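Local coordinates for CYTH domain-containing protein (Pyrococcus horikoshii, PDB 2EEN) that is of unknown function but carries a CYTH domain, so that it probably acts, as relatives do, on a triphosphate-containing substrate bound inside an antiparallel beta tunnel, at residues Glu73-Arg78 against Asp144-Ala149; Tyr115-Val120 against Glu154-Glu159; Glu31-Gln36 against Lys91-Leu96. All coordinates share one frame; numbering follows the deposited sequence.

Interaction 1: residues Glu73-Arg78 against Asp144-Ala149; sequences EKSKTR and DEIPEA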
loop_
_atom_site.group_PDB
_atom_site.type_symbol
_atom_site.label_atom_id
_atom_site.label_comp_id
_atom_site.label_asym_id
_atom_site.label_seq_id
_atom_site.Cartn_x
_atom_site.Cartn_y
_atom_site.Cartn_z
ATOM N N GLU A 73 -20.142 -18.884 -6.654
ATOM C CA GLU A 73 -19.767 -20.211 -7.135
ATOM C C GLU A 73 -19.670 -20.269 -8.656
ATOM O O GLU A 73 -18.978 -21.127 -9.208
ATOM C CB GLU A 73 -20.793 -21.255 -6.669
ATOM C CG GLU A 73 -21.556 -20.873 -5.412
ATOM C CD GLU A 73 -22.508 -19.709 -5.634
ATOM O OE1 GLU A 73 -23.438 -19.848 -6.457
ATOM O OE2 GLU A 73 -22.326 -18.653 -4.989
ATOM N N LYS A 74 -20.361 -19.354 -9.326
ATOM C CA LYS A 74 -20.382 -19.319 -10.784
ATOM C C LYS A 74 -19.406 -18.342 -11.431
ATOM O O LYS A 74 -19.381 -18.222 -12.656
ATOM C CB LYS A 74 -21.792 -19.000 -11.282
ATOM C CG LYS A 74 -22.760 -20.177 -11.270
ATOM C CD LYS A 74 -23.215 -20.538 -9.871
ATOM C CE LYS A 74 -24.386 -21.507 -9.926
ATOM N NZ LYS A 74 -24.083 -22.688 -10.783
ATOM N N SER A 75 -18.612 -17.643 -10.627
ATOM C CA SER A 75 -17.669 -16.693 -11.203
ATOM C C SER A 75 -16.442 -16.477 -10.306
ATOM O O SER A 75 -16.277 -17.084 -9.261
ATOM C CB SER A 75 -18.402 -15.368 -11.435
ATOM O OG SER A 75 -18.631 -14.734 -10.177
ATOM N N LYS A 76 -15.544 -15.599 -10.785
ATOM C CA LYS A 76 -14.347 -15.278 -10.014
ATOM C C LYS A 76 -14.527 -13.970 -9.230
ATOM O O LYS A 76 -13.579 -13.361 -8.755
ATOM C CB LYS A 76 -13.187 -15.113 -11.000
ATOM C CG LYS A 76 -12.928 -16.367 -11.842
ATOM C CD LYS A 76 -11.918 -16.107 -12.966
ATOM C CE LYS A 76 -10.631 -15.448 -12.458
ATOM N NZ LYS A 76 -9.740 -15.192 -13.586
ATOM N N THR A 77 -15.795 -13.519 -9.143
ATOM C CA THR A 77 -16.082 -12.254 -8.470
ATOM C C THR A 77 -15.615 -12.260 -7.021
ATOM O O THR A 77 -15.871 -13.189 -6.266
ATOM C CB THR A 77 -17.591 -12.019 -8.491
ATOM O OG1 THR A 77 -18.054 -11.978 -9.844
ATOM C CG2 THR A 77 -17.912 -10.685 -7.814
ATOM N N ARG A 78 -14.936 -11.186 -6.647
ATOM C CA ARG A 78 -14.431 -11.058 -5.295
ATOM C C ARG A 78 -14.242 -9.598 -4.945
ATOM O O ARG A 78 -14.188 -8.736 -5.824
ATOM C CB ARG A 78 -13.094 -11.780 -5.181
ATOM C CG ARG A 78 -12.029 -11.208 -6.096
ATOM C CD ARG A 78 -11.128 -12.313 -6.609
ATOM N NE ARG A 78 -10.687 -13.161 -5.515
ATOM C CZ ARG A 78 -10.154 -14.366 -5.674
ATOM N NH1 ARG A 78 -9.991 -14.865 -6.892
ATOM N NH2 ARG A 78 -9.801 -15.078 -4.612
ATOM N N ASP A 144 -26.151 -9.219 -4.447
ATOM C CA ASP A 144 -27.260 -9.995 -4.997
ATOM C C ASP A 144 -27.500 -9.704 -6.478
ATOM O O ASP A 144 -28.321 -10.331 -7.137
ATOM C CB ASP A 144 -28.523 -9.681 -4.188
ATOM C CG ASP A 144 -28.606 -10.633 -2.999
ATOM O OD1 ASP A 144 -28.541 -11.843 -3.225
ATOM O OD2 ASP A 144 -28.726 -10.162 -1.871
ATOM N N GLU A 145 -26.784 -8.679 -6.987
ATOM C CA GLU A 145 -26.857 -8.391 -8.411
ATOM C C GLU A 145 -25.822 -9.197 -9.206
ATOM O O GLU A 145 -25.820 -9.211 -10.424
ATOM C CB GLU A 145 -26.623 -6.894 -8.606
ATOM C CG GLU A 145 -27.677 -6.045 -7.896
ATOM C CD GLU A 145 -27.388 -4.579 -8.135
ATOM O OE1 GLU A 145 -26.271 -4.152 -7.885
ATOM O OE2 GLU A 145 -28.302 -3.863 -8.547
ATOM N N ILE A 146 -24.903 -9.864 -8.473
ATOM C CA ILE A 146 -23.845 -10.625 -9.150
ATOM C C ILE A 146 -24.398 -11.772 -10.008
ATOM O O ILE A 146 -24.008 -11.983 -11.150
ATOM C CB ILE A 146 -22.910 -11.193 -8.081
ATOM C CG1 ILE A 146 -22.100 -10.068 -7.431
ATOM C CG2 ILE A 146 -21.918 -12.183 -8.720
ATOM C CD1 ILE A 146 -21.171 -10.589 -6.334
ATOM N N PRO A 147 -25.343 -12.569 -9.478
ATOM C CA PRO A 147 -25.888 -13.671 -10.273
ATOM C C PRO A 147 -26.393 -13.252 -11.654
ATOM O O PRO A 147 -26.066 -13.890 -12.651
ATOM C CB PRO A 147 -26.995 -14.219 -9.375
ATOM C CG PRO A 147 -26.412 -14.022 -8.008
ATOM C CD PRO A 147 -25.870 -12.611 -8.100
ATOM N N GLU A 148 -27.179 -12.181 -11.710
ATOM C CA GLU A 148 -27.709 -11.690 -12.984
ATOM C C GLU A 148 -26.579 -11.293 -13.932
ATOM O O GLU A 148 -26.593 -11.644 -15.115
ATOM C CB GLU A 148 -28.609 -10.469 -12.762
ATOM C CG GLU A 148 -29.861 -10.728 -11.944
ATOM C CD GLU A 148 -30.628 -9.450 -11.642
ATOM O OE1 GLU A 148 -31.119 -8.807 -12.597
ATOM O OE2 GLU A 148 -30.735 -9.083 -10.450
ATOM N N ALA A 149 -25.611 -10.549 -13.404
ATOM C CA ALA A 149 -24.475 -10.096 -14.202
ATOM C C ALA A 149 -23.675 -11.276 -14.735
ATOM O O ALA A 149 -23.239 -11.268 -15.882
ATOM C CB ALA A 149 -23.573 -9.190 -13.373
#
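Ser75 OG, which sits against Ile146, is gripped by three groups. The hydroxyl of Thr77 donates to it over 2.8 Å from OG1 to Ser75 OG, and the backbone N of Thr77 donates a longer, nearly straight bond (3.3 Å from Thr77 N to Ser75 OG, 162° at the hydrogen). That backbone bond closes an ST turn, while Ser75 OG has its third hydrogen bond with Asp72 OD2. Thr77 serves both the turn and the helix because of its rotation: OG1 lies beside the backbone N, facing the serine, and CG2 swings opposite that N (chi1 -59°), toward Ile146. The two side chains meet tip to tip, with Thr77 CG2 3.6 Å from Ile146 CD1 at the end of an extended isoleucine arm (chi2 179°). Its shorter branch, Ile146 CG2, approaches the two hydroxyls, 4.0 Å from Thr77 OG1 and 4.4 Å from Ser75 OG.

The loop between strands 59-70 and 78-85 is thereby packed against the N-terminal part of helix 146-160. Strand 3-9 completes the site: Lys76 pairs through its backbone with Glu5, Thr77 OG1 has a weak hydrogen bond with Glu5 N, and Val4 touches both Thr77 and Ile146. Glu5 and Lys7 belong to the N-terminal ExExK signature of the CYTH family, whose acidic and basic side chains in relatives line the triphosphate tunnel.

Lys76 leaves the contact on a different course, its NZ having long, weak ion pairs with Glu5 and Glu135 and lying close to Lys7, a clustering consistent with a pocket for an anion. Arg78 points away from the helix and forms a salt bridge with Asp46. Ile71 and Val140 also touch the isoleucine.

Interaction 2: residues Tyr115-Val120 against Glu154-Glu159; sequences YVEKGV and EKILRE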
loop_
_atom_site.group_PDB
_atom_site.type_symbol
_atom_site.label_atom_id
_atom_site.label_comp_id
_atom_site.label_asym_id
_atom_site.label_seq_id
_atom_site.Cartn_x
_atom_site.Cartn_y
_atom_site.Cartn_z
ATOM N N TYR A 115 -14.308 -3.142 -26.043
ATOM C CA TYR A 115 -15.542 -2.584 -25.508
ATOM C C TYR A 115 -16.717 -3.450 -25.966
ATOM O O TYR A 115 -16.913 -3.643 -27.159
ATOM C CB TYR A 115 -15.734 -1.163 -26.043
ATOM C CG TYR A 115 -17.038 -0.519 -25.626
ATOM C CD1 TYR A 115 -17.137 0.194 -24.435
ATOM C CD2 TYR A 115 -18.174 -0.623 -26.427
ATOM C CE1 TYR A 115 -18.338 0.795 -24.054
ATOM C CE2 TYR A 115 -19.379 -0.027 -26.050
ATOM C CZ TYR A 115 -19.449 0.677 -24.870
ATOM O OH TYR A 115 -20.634 1.273 -24.507
ATOM N N VAL A 116 -17.492 -3.979 -25.022
ATOM C CA VAL A 116 -18.647 -4.808 -25.371
ATOM C C VAL A 116 -19.907 -3.964 -25.318
ATOM O O VAL A 116 -20.645 -3.860 -26.302
ATOM C CB VAL A 116 -18.783 -5.994 -24.408
ATOM C CG1 VAL A 116 -20.068 -6.773 -24.697
ATOM C CG2 VAL A 116 -17.583 -6.896 -24.564
ATOM N N GLU A 117 -20.157 -3.382 -24.155
ATOM C CA GLU A 117 -21.295 -2.500 -23.960
ATOM C C GLU A 117 -20.965 -1.603 -22.788
ATOM O O GLU A 117 -19.883 -1.704 -22.215
ATOM C CB GLU A 117 -22.591 -3.283 -23.735
ATOM C CG GLU A 117 -22.529 -4.384 -22.718
ATOM C CD GLU A 117 -23.803 -5.212 -22.723
ATOM O OE1 GLU A 117 -24.039 -5.955 -23.703
ATOM O OE2 GLU A 117 -24.577 -5.103 -21.755
ATOM N N LYS A 118 -21.871 -0.707 -22.431
ATOM C CA LYS A 118 -21.558 0.202 -21.350
ATOM C C LYS A 118 -21.185 -0.547 -20.084
ATOM O O LYS A 118 -21.964 -1.344 -19.565
ATOM C CB LYS A 118 -22.729 1.137 -21.077
ATOM C CG LYS A 118 -22.392 2.197 -20.048
ATOM C CD LYS A 118 -23.521 3.192 -19.885
ATOM C CE LYS A 118 -23.163 4.241 -18.857
ATOM N NZ LYS A 118 -23.059 3.650 -17.497
ATOM N N GLY A 119 -19.974 -0.298 -19.607
ATOM C CA GLY A 119 -19.522 -0.936 -18.387
ATOM C C GLY A 119 -19.139 -2.393 -18.516
ATOM O O GLY A 119 -18.883 -3.046 -17.506
ATOM N N VAL A 120 -19.100 -2.910 -19.740
ATOM C CA VAL A 120 -18.721 -4.309 -19.952
ATOM C C VAL A 120 -17.538 -4.375 -20.903
ATOM O O VAL A 120 -17.596 -3.853 -22.023
ATOM C CB VAL A 120 -19.868 -5.135 -20.538
ATOM C CG1 VAL A 120 -19.436 -6.593 -20.656
ATOM C CG2 VAL A 120 -21.105 -5.018 -19.644
ATOM N N GLU A 154 -21.730 -14.545 -19.010
ATOM C CA GLU A 154 -21.492 -15.897 -19.478
ATOM C C GLU A 154 -22.106 -16.035 -20.866
ATOM O O GLU A 154 -21.521 -16.653 -21.748
ATOM C CB GLU A 154 -22.114 -16.929 -18.534
ATOM C CG GLU A 154 -21.633 -18.341 -18.814
ATOM C CD GLU A 154 -22.321 -19.383 -17.956
ATOM O OE1 GLU A 154 -22.443 -19.165 -16.731
ATOM O OE2 GLU A 154 -22.725 -20.429 -18.506
ATOM N N LYS A 155 -23.284 -15.446 -21.055
ATOM C CA LYS A 155 -23.954 -15.511 -22.352
ATOM C C LYS A 155 -23.116 -14.854 -23.444
ATOM O O LYS A 155 -22.967 -15.396 -24.537
ATOM C CB LYS A 155 -25.333 -14.844 -22.288
ATOM C CG LYS A 155 -26.067 -14.845 -23.623
ATOM C CD LYS A 155 -27.512 -14.393 -23.471
ATOM C CE LYS A 155 -28.305 -14.700 -24.731
ATOM N NZ LYS A 155 -29.747 -14.357 -24.583
ATOM N N ILE A 156 -22.554 -13.686 -23.144
ATOM C CA ILE A 156 -21.725 -12.979 -24.113
ATOM C C ILE A 156 -20.531 -13.832 -24.540
ATOM O O ILE A 156 -20.234 -13.944 -25.728
ATOM C CB ILE A 156 -21.228 -11.640 -23.534
ATOM C CG1 ILE A 156 -22.413 -10.686 -23.362
ATOM C CG2 ILE A 156 -20.187 -11.023 -24.452
ATOM C CD1 ILE A 156 -22.083 -9.446 -22.573
ATOM N N LEU A 157 -19.852 -14.442 -23.574
ATOM C CA LEU A 157 -18.703 -15.281 -23.896
ATOM C C LEU A 157 -19.085 -16.538 -24.673
ATOM O O LEU A 157 -18.398 -16.917 -25.621
ATOM C CB LEU A 157 -17.948 -15.670 -22.624
ATOM C CG LEU A 157 -17.178 -14.506 -22.003
ATOM C CD1 LEU A 157 -16.329 -15.011 -20.852
ATOM C CD2 LEU A 157 -16.307 -13.852 -23.069
ATOM N N ARG A 158 -20.181 -17.178 -24.282
ATOM C CA ARG A 158 -20.601 -18.383 -24.984
ATOM C C ARG A 158 -20.999 -18.050 -26.417
ATOM O O ARG A 158 -20.787 -18.849 -27.333
ATOM C CB ARG A 158 -21.747 -19.070 -24.234
ATOM C CG ARG A 158 -21.261 -19.842 -23.014
ATOM C CD ARG A 158 -22.342 -20.702 -22.387
ATOM N NE ARG A 158 -21.749 -21.638 -21.437
ATOM C CZ ARG A 158 -21.018 -22.693 -21.791
ATOM N NH1 ARG A 158 -20.796 -22.954 -23.073
ATOM N NH2 ARG A 158 -20.488 -23.474 -20.860
ATOM N N GLU A 159 -21.545 -16.856 -26.624
ATOM C CA GLU A 159 -21.936 -16.446 -27.964
ATOM C C GLU A 159 -20.712 -16.194 -28.838
ATOM O O GLU A 159 -20.819 -16.121 -30.065
ATOM C CB GLU A 159 -22.804 -15.191 -27.906
ATOM C CG GLU A 159 -24.183 -15.440 -27.315
ATOM C CD GLU A 159 -25.167 -16.149 -28.250
ATOM O OE1 GLU A 159 -24.844 -16.451 -29.425
ATOM O OE2 GLU A 159 -26.305 -16.370 -27.790
#
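Apolar packing carries this contact, and Ile156 is the one helix residue that makes it. Its CD1 reaches toward the strand pair and meets Val116 tip to tip, 4.0 Å from Val116 CG1. The same methyl lies 4.3 Å from Val120 CG1, so that it is approached by one valine from each of two adjacent strands. Two torsions place these groups: CG1 of Val116 is turned opposite its backbone N (chi1 174°), and the isoleucine arm continues almost fully extended to CD1 (chi2 169°). Ile122 touches both Val116 and Ile156, and Ile136 adds to the cover of Ile156.

Backbone bonding explains why three side chains of a short segment face the helix. Val116 and Glu117 both stand opposite Val120, a classic beta bulge in which Val120 O accepts from Val116 N at 3.0 Å and weakly from Glu117 N. The extra residue brings two consecutive side chains to the same side of the sheet. Beyond it a type II turn, closed by the bond from Val120 N to Glu117 O (2.9 Å), links strand 102-117 to strand 120-127; Gly119 adopts the positive phi (75°) usual at its third position, and its carbonyl oxygen is held by Thr138 OG1.

Charged groups lie around the margin. The aliphatic chain of Glu117 crosses Ile156 obliquely, bringing Glu117 OE1 to 4.2 Å from Ile156 CD1, a van der Waals approach rather than a bond. The other carboxylate oxygen, OE2, forms a salt bridge with Lys152, one turn earlier on helix 146-160, which adds a polar tie between hairpin and helix. Along the helix itself, Arg158 NE meets Glu154 OE2 in the plane of the guanidinium at 3.3 Å, a weak bond within a salt bridge.

Interaction 3: residues Glu31-Gln36 against Lys91-Leu96; sequences EDIYYQ and KYFELL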
loop_
_atom_site.group_PDB
_atom_site.type_symbol
_atom_site.label_atom_id
_atom_site.label_comp_id
_atom_site.label_asym_id
_atom_site.label_seq_id
_atom_site.Cartn_x
_atom_site.Cartn_y
_atom_site.Cartn_z
ATOM N N GLU A 31 2.660 -7.520 -16.012
ATOM C CA GLU A 31 3.677 -8.280 -15.310
ATOM C C GLU A 31 3.219 -8.198 -13.861
ATOM O O GLU A 31 3.311 -7.148 -13.231
ATOM C CB GLU A 31 5.050 -7.643 -15.505
ATOM C CG GLU A 31 5.586 -7.826 -16.918
ATOM C CD GLU A 31 6.730 -6.886 -17.241
ATOM O OE1 GLU A 31 7.638 -6.734 -16.397
ATOM O OE2 GLU A 31 6.725 -6.306 -18.344
ATOM N N ASP A 32 2.688 -9.305 -13.357
ATOM C CA ASP A 32 2.186 -9.355 -11.992
ATOM C C ASP A 32 3.071 -10.150 -11.070
ATOM O O ASP A 32 3.591 -11.204 -11.445
ATOM C CB ASP A 32 0.798 -9.995 -11.937
ATOM C CG ASP A 32 -0.226 -9.233 -12.729
ATOM O OD1 ASP A 32 -0.127 -7.995 -12.770
ATOM O OD2 ASP A 32 -1.139 -9.872 -13.292
ATOM N N ILE A 33 3.246 -9.641 -9.860
ATOM C CA ILE A 33 4.007 -10.368 -8.866
ATOM C C ILE A 33 3.004 -10.653 -7.759
ATOM O O ILE A 33 2.407 -9.728 -7.199
ATOM C CB ILE A 33 5.190 -9.551 -8.291
ATOM C CG1 ILE A 33 6.239 -9.278 -9.377
ATOM C CG2 ILE A 33 5.854 -10.341 -7.181
ATOM C CD1 ILE A 33 7.493 -8.612 -8.888
ATOM N N TYR A 34 2.784 -11.931 -7.477
ATOM C CA TYR A 34 1.858 -12.314 -6.422
ATOM C C TYR A 34 2.637 -12.659 -5.174
ATOM O O TYR A 34 3.712 -13.255 -5.249
ATOM C CB TYR A 34 1.009 -13.502 -6.856
ATOM C CG TYR A 34 -0.093 -13.110 -7.793
ATOM C CD1 TYR A 34 -1.337 -12.712 -7.311
ATOM C CD2 TYR A 34 0.110 -13.125 -9.171
ATOM C CE1 TYR A 34 -2.354 -12.339 -8.184
ATOM C CE2 TYR A 34 -0.902 -12.752 -10.051
ATOM C CZ TYR A 34 -2.127 -12.362 -9.549
ATOM O OH TYR A 34 -3.118 -11.985 -10.418
ATOM N N TYR A 35 2.078 -12.295 -4.027
ATOM C CA TYR A 35 2.720 -12.505 -2.739
ATOM C C TYR A 35 2.006 -13.441 -1.794
ATOM O O TYR A 35 0.805 -13.669 -1.907
ATOM C CB TYR A 35 2.862 -11.160 -2.035
ATOM C CG TYR A 35 3.755 -10.206 -2.761
ATOM C CD1 TYR A 35 3.242 -9.347 -3.728
ATOM C CD2 TYR A 35 5.124 -10.172 -2.502
ATOM C CE1 TYR A 35 4.069 -8.474 -4.421
ATOM C CE2 TYR A 35 5.957 -9.305 -3.184
ATOM C CZ TYR A 35 5.424 -8.459 -4.141
ATOM O OH TYR A 35 6.245 -7.592 -4.814
ATOM N N GLN A 36 2.773 -13.983 -0.853
ATOM C CA GLN A 36 2.231 -14.841 0.181
ATOM C C GLN A 36 2.255 -13.986 1.432
ATOM O O GLN A 36 3.147 -13.158 1.610
ATOM C CB GLN A 36 3.104 -16.078 0.390
ATOM C CG GLN A 36 2.692 -16.945 1.578
ATOM C CD GLN A 36 1.254 -17.449 1.497
ATOM O OE1 GLN A 36 0.300 -16.679 1.642
ATOM N NE2 GLN A 36 1.095 -18.751 1.264
ATOM N N LYS A 91 10.097 1.022 -3.848
ATOM C CA LYS A 91 9.859 1.124 -2.417
ATOM C C LYS A 91 8.720 0.212 -1.994
ATOM O O LYS A 91 8.758 -0.371 -0.905
ATOM C CB LYS A 91 9.550 2.567 -2.028
ATOM C CG LYS A 91 10.734 3.486 -2.229
ATOM C CD LYS A 91 10.484 4.839 -1.609
ATOM C CE LYS A 91 11.742 5.684 -1.630
ATOM N NZ LYS A 91 11.534 6.972 -0.907
ATOM N N TYR A 92 7.704 0.083 -2.844
ATOM C CA TYR A 92 6.593 -0.797 -2.510
ATOM C C TYR A 92 7.096 -2.238 -2.478
ATOM O O TYR A 92 6.722 -3.015 -1.602
ATOM C CB TYR A 92 5.449 -0.637 -3.521
ATOM C CG TYR A 92 4.603 0.599 -3.284
ATOM C CD1 TYR A 92 4.985 1.844 -3.784
ATOM C CD2 TYR A 92 3.427 0.524 -2.539
ATOM C CE1 TYR A 92 4.213 2.985 -3.548
ATOM C CE2 TYR A 92 2.651 1.655 -2.298
ATOM C CZ TYR A 92 3.050 2.881 -2.805
ATOM O OH TYR A 92 2.274 4.000 -2.577
ATOM N N PHE A 93 7.955 -2.596 -3.428
ATOM C CA PHE A 93 8.515 -3.942 -3.446
ATOM C C PHE A 93 9.310 -4.179 -2.166
ATOM O O PHE A 93 9.225 -5.241 -1.550
ATOM C CB PHE A 93 9.438 -4.133 -4.651
ATOM C CG PHE A 93 8.713 -4.347 -5.942
ATOM C CD1 PHE A 93 7.836 -5.413 -6.090
ATOM C CD2 PHE A 93 8.902 -3.484 -7.013
ATOM C CE1 PHE A 93 7.157 -5.618 -7.286
ATOM C CE2 PHE A 93 8.227 -3.682 -8.213
ATOM C CZ PHE A 93 7.352 -4.751 -8.347
ATOM N N GLU A 94 10.090 -3.182 -1.770
ATOM C CA GLU A 94 10.906 -3.289 -0.569
ATOM C C GLU A 94 10.036 -3.359 0.688
ATOM O O GLU A 94 10.313 -4.134 1.603
ATOM C CB GLU A 94 11.865 -2.097 -0.494
ATOM C CG GLU A 94 12.881 -2.171 0.628
ATOM C CD GLU A 94 13.866 -1.016 0.591
ATOM O OE1 GLU A 94 13.422 0.147 0.481
ATOM O OE2 GLU A 94 15.085 -1.270 0.676
ATOM N N LEU A 95 8.982 -2.553 0.724
ATOM C CA LEU A 95 8.081 -2.531 1.870
ATOM C C LEU A 95 7.444 -3.900 2.084
ATOM O O LEU A 95 7.432 -4.433 3.195
ATOM C CB LEU A 95 6.987 -1.481 1.660
ATOM C CG LEU A 95 5.925 -1.419 2.759
ATOM C CD1 LEU A 95 6.600 -1.230 4.113
ATOM C CD2 LEU A 95 4.957 -0.279 2.471
ATOM N N LEU A 96 6.905 -4.469 1.017
ATOM C CA LEU A 96 6.290 -5.780 1.118
ATOM C C LEU A 96 7.298 -6.812 1.621
ATOM O O LEU A 96 6.987 -7.609 2.492
ATOM C CB LEU A 96 5.721 -6.207 -0.238
ATOM C CG LEU A 96 4.472 -5.447 -0.695
ATOM C CD1 LEU A 96 3.980 -6.015 -2.015
ATOM C CD2 LEU A 96 3.385 -5.570 0.364
#
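Tyr35 CG lies beside its backbone N, opposite the carbonyl carbon (chi1 -64°), which sends the ring toward the helix; Phe93 and Leu96, with the same kind of first torsion, meet it at an edge and over one face. Over the face comes Leu96 CD1, 3.7 Å from the ring centroid and 21° off the normal, a CH-pi contact displaced toward the rim at Tyr35 CE1. At the phenol end, Tyr35 OH lies in the plane of the Phe93 ring, against its edge, 3.0 Å from Phe93 CD1. This close approach sets the oxygen beside ring C-H groups. Ile33 CD1 meets the next edge carbon obliquely, 3.4 Å from Phe93 CE1.

The helix segment runs nearly along the strand, at 20° to it, with axes 11.5 Å apart. Alternate residues Ile33 and Tyr35 face the helix, whereas Asp32 and Tyr34 bond to arginines of strand 48-56. Ile51 of that strand touches Tyr35, Phe93 and Leu96, and Phe101 backs the tyrosine-leucine pair. Helix 89-98 packs on the face of strand 23-36 opposite to that carrying Asp32 and Tyr34, and its Tyr92 and Leu95 meet Tyr92 and Tyr66 of the second subunit.

Interactions 1 and 2 use separate parts of helix 146-160, their centres about 14 Å apart and their nearest atoms about 5 Å apart. One packs the helix against the loop before strand 78-85, the other against the hairpin of strands 102-117 and 120-127, so one helix contacts both that loop and a hairpin several strands away in the sheet order. Interaction 3 lies on the opposite side of the chain's centre, about 28 Å from interaction 1 and about 32 Å from interaction 2 between centres; its strand 23-36 is the sheet neighbour of strand 102-117. Interaction 1 adjoins the presumed triphosphate tunnel through Glu5 and Lys7, whereas interaction 3 borders the dimer interface.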